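Local coordinates for walker-Type ATPase (PDB 2QEN), which binds ADP and a magnesium ion in a P-loop ATPase domain and is probably an ATPase, though its cellular role is not established, at residues Gly43-Ser46 / Leu47-Phe51. The protein carries 1 engineered substitution. Sequence-based numbering, arbitrary orientation.
With MG (magnesium ion), chain B; ADP (adenosine-5'-diphosphate), chain C.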
loop_
_atom_site.group_PDB
_atom_site.type_symbol
_atom_site.label_atom_id
_atom_site.label_comp_id
_atom_site.label_asym_id
_atom_site.label_seq_id
_atom_site.Cartn_x
_atom_site.Cartn_y
_atom_site.Cartn_z
ATOM N N GLY A 43 1.677 -6.700 -1.541
ATOM C CA GLY A 43 2.906 -6.563 -2.319
ATOM C C GLY A 43 3.059 -5.328 -3.205
ATOM O O GLY A 43 3.848 -5.362 -4.151
ATOM N N LYS A 44 2.325 -4.248 -2.905
ATOM C CA LYS A 44 2.382 -2.993 -3.702
ATOM C C LYS A 44 3.717 -2.261 -3.640
ATOM O O LYS A 44 4.271 -1.882 -4.684
ATOM C CB LYS A 44 1.259 -2.002 -3.309
ATOM C CG LYS A 44 -0.177 -2.547 -3.341
ATOM C CD LYS A 44 -1.190 -1.466 -2.951
ATOM C CE LYS A 44 -1.142 -1.105 -1.461
ATOM N NZ LYS A 44 -1.347 -2.302 -0.524
ATOM N N SER A 45 4.238 -2.020 -2.432
ATOM C CA SER A 45 5.551 -1.360 -2.317
ATOM C C SER A 45 6.653 -2.137 -3.032
ATOM O O SER A 45 7.481 -1.554 -3.743
ATOM C CB SER A 45 5.949 -1.141 -0.864
ATOM O OG SER A 45 5.181 -0.093 -0.305
ATOM N N SER A 46 6.642 -3.451 -2.842
ATOM C CA SER A 46 7.638 -4.338 -3.429
ATOM C C SER A 46 7.618 -4.294 -4.946
ATOM O O SER A 46 8.664 -4.157 -5.559
ATOM C CB SER A 46 7.422 -5.775 -2.940
ATOM O OG SER A 46 7.424 -5.792 -1.522
ATOM N N LEU A 47 6.419 -4.408 -5.535
ATOM C CA LEU A 47 6.231 -4.300 -6.977
ATOM C C LEU A 47 6.703 -2.934 -7.480
ATOM O O LEU A 47 7.407 -2.853 -8.478
ATOM C CB LEU A 47 4.760 -4.536 -7.349
ATOM C CG LEU A 47 4.385 -4.425 -8.833
ATOM C CD1 LEU A 47 4.979 -5.602 -9.661
ATOM C CD2 LEU A 47 2.870 -4.339 -9.008
ATOM N N LEU A 48 6.331 -1.875 -6.762
ATOM C CA LEU A 48 6.725 -0.511 -7.114
ATOM C C LEU A 48 8.242 -0.275 -7.060
ATOM O O LEU A 48 8.792 0.326 -7.988
ATOM C CB LEU A 48 5.971 0.524 -6.262
ATOM C CG LEU A 48 6.160 1.994 -6.648
ATOM C CD1 LEU A 48 5.822 2.255 -8.137
ATOM C CD2 LEU A 48 5.346 2.888 -5.725
ATOM N N ARG A 49 8.915 -0.747 -6.005
ATOM C CA ARG A 49 10.377 -0.637 -5.925
ATOM C C ARG A 49 11.113 -1.373 -7.050
ATOM O O ARG A 49 12.080 -0.844 -7.608
ATOM C CB ARG A 49 10.911 -1.130 -4.570
ATOM C CG ARG A 49 10.710 -0.148 -3.407
ATOM C CD ARG A 49 11.499 -0.561 -2.171
ATOM N NE ARG A 49 10.982 -1.810 -1.616
ATOM C CZ ARG A 49 10.038 -1.898 -0.689
ATOM N NH1 ARG A 49 9.481 -0.807 -0.172
ATOM N NH2 ARG A 49 9.638 -3.093 -0.283
ATOM N N ALA A 50 10.656 -2.587 -7.365
ATOM C CA ALA A 50 11.180 -3.373 -8.485
ATOM C C ALA A 50 10.976 -2.652 -9.832
ATOM O O ALA A 50 11.871 -2.612 -10.663
ATOM C CB ALA A 50 10.519 -4.743 -8.514
ATOM N N PHE A 51 9.793 -2.073 -10.014
ATOM C CA PHE A 51 9.438 -1.299 -11.208
ATOM C C PHE A 51 10.340 -0.070 -11.380
ATOM O O PHE A 51 10.814 0.207 -12.482
ATOM C CB PHE A 51 7.973 -0.854 -11.082
ATOM C CG PHE A 51 7.368 -0.313 -12.348
ATOM C CD1 PHE A 51 6.911 -1.171 -13.337
ATOM C CD2 PHE A 51 7.203 1.067 -12.522
ATOM C CE1 PHE A 51 6.318 -0.681 -14.474
ATOM C CE2 PHE A 51 6.613 1.571 -13.668
ATOM C CZ PHE A 51 6.172 0.696 -14.655
HETATM MG MG MG B . 3.351 -0.436 1.056
HETATM P PB ADP C . 2.079 -3.481 0.614
HETATM O O1B ADP C . 1.085 -3.954 -0.420
HETATM O O2B ADP C . 2.926 -2.335 0.107
HETATM O O3B ADP C . 1.521 -3.222 1.989
HETATM P PA ADP C . 4.670 -4.904 0.638
HETATM O O1A ADP C . 5.127 -4.645 -0.774
HETATM O O2A ADP C . 5.363 -4.240 1.787
HETATM O O3A ADP C . 3.051 -4.750 0.792
HETATM O "O5'" ADP C . 4.763 -6.509 0.808
HETATM C "C5'" ADP C . 4.729 -7.166 2.079
HETATM C "C4'" ADP C . 5.928 -8.121 2.152
HETATM O "O4'" ADP C . 5.654 -9.330 1.419
HETATM C "C3'" ADP C . 7.220 -7.595 1.529
HETATM O "O3'" ADP C . 8.057 -6.937 2.472
HETATM C "C2'" ADP C . 7.921 -8.837 1.080
HETATM O "O2'" ADP C . 8.349 -9.485 2.275
HETATM C "C1'" ADP C . 6.792 -9.723 0.645
HETATM N N9 ADP C . 6.399 -9.704 -0.781
HETATM C C8 ADP C . 5.389 -8.979 -1.297
HETATM N N7 ADP C . 5.219 -9.239 -2.615
HETATM C C5 ADP C . 6.142 -10.154 -2.963
HETATM C C6 ADP C . 6.524 -10.868 -4.198
HETATM N N6 ADP C . 5.865 -10.652 -5.359
HETATM N N1 ADP C . 7.552 -11.751 -4.127
HETATM C C2 ADP C . 8.221 -11.966 -2.989
HETATM N N3 ADP C . 7.916 -11.372 -1.820
HETATM C C4 ADP C . 6.911 -10.467 -1.745
HETATM O O HOH W 1 9.685 -5.828 0.212
HETATM O O HOH W 2 2.012 0.548 -0.310
HETATM O O HOH W 3 4.015 1.281 2.083
HETATM O O HOH W 4 4.701 -1.496 2.299
HETATM O O HOH W 5 1.938 -0.623 2.762
#
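R49 folds back along the first turn of helix 44-54 to lie beside S45 and S46, where the Walker A P-loop runs into its helix. A bend at chi3 (-66°) turns the guanidinium so that one face looks onto S45 O, 4.0 Å above its plane, with NH1 3.6 Å from S45 CB. R49 NE is hydrogen-bonded to the K8 carbonyl oxygen, and NH2 weakly to a water that donates to S46 OG and lies in the guanidinium plane. A long, flat cation suits this place, spanning the turn while its edge still donates. The two serines are small enough to sit against the phosphates. S45 N donates to ADP O2B, while S45 OG binds magnesium at 2.3 Å and is hydrogen-bonded to D135; S46 N and OG both donate to ADP O1A. K44 curls at chi3 and chi4 to return NZ to the beta-phosphate, with S172 and G38 as further partners. At the N-cap, the lack of a side chain suits G43 to its positive phi of 118° and its close approach to the adenine. G43 O accepts L47 N at 3.1 Å, while G43 N donates to ADP O1B at 3.0 Å.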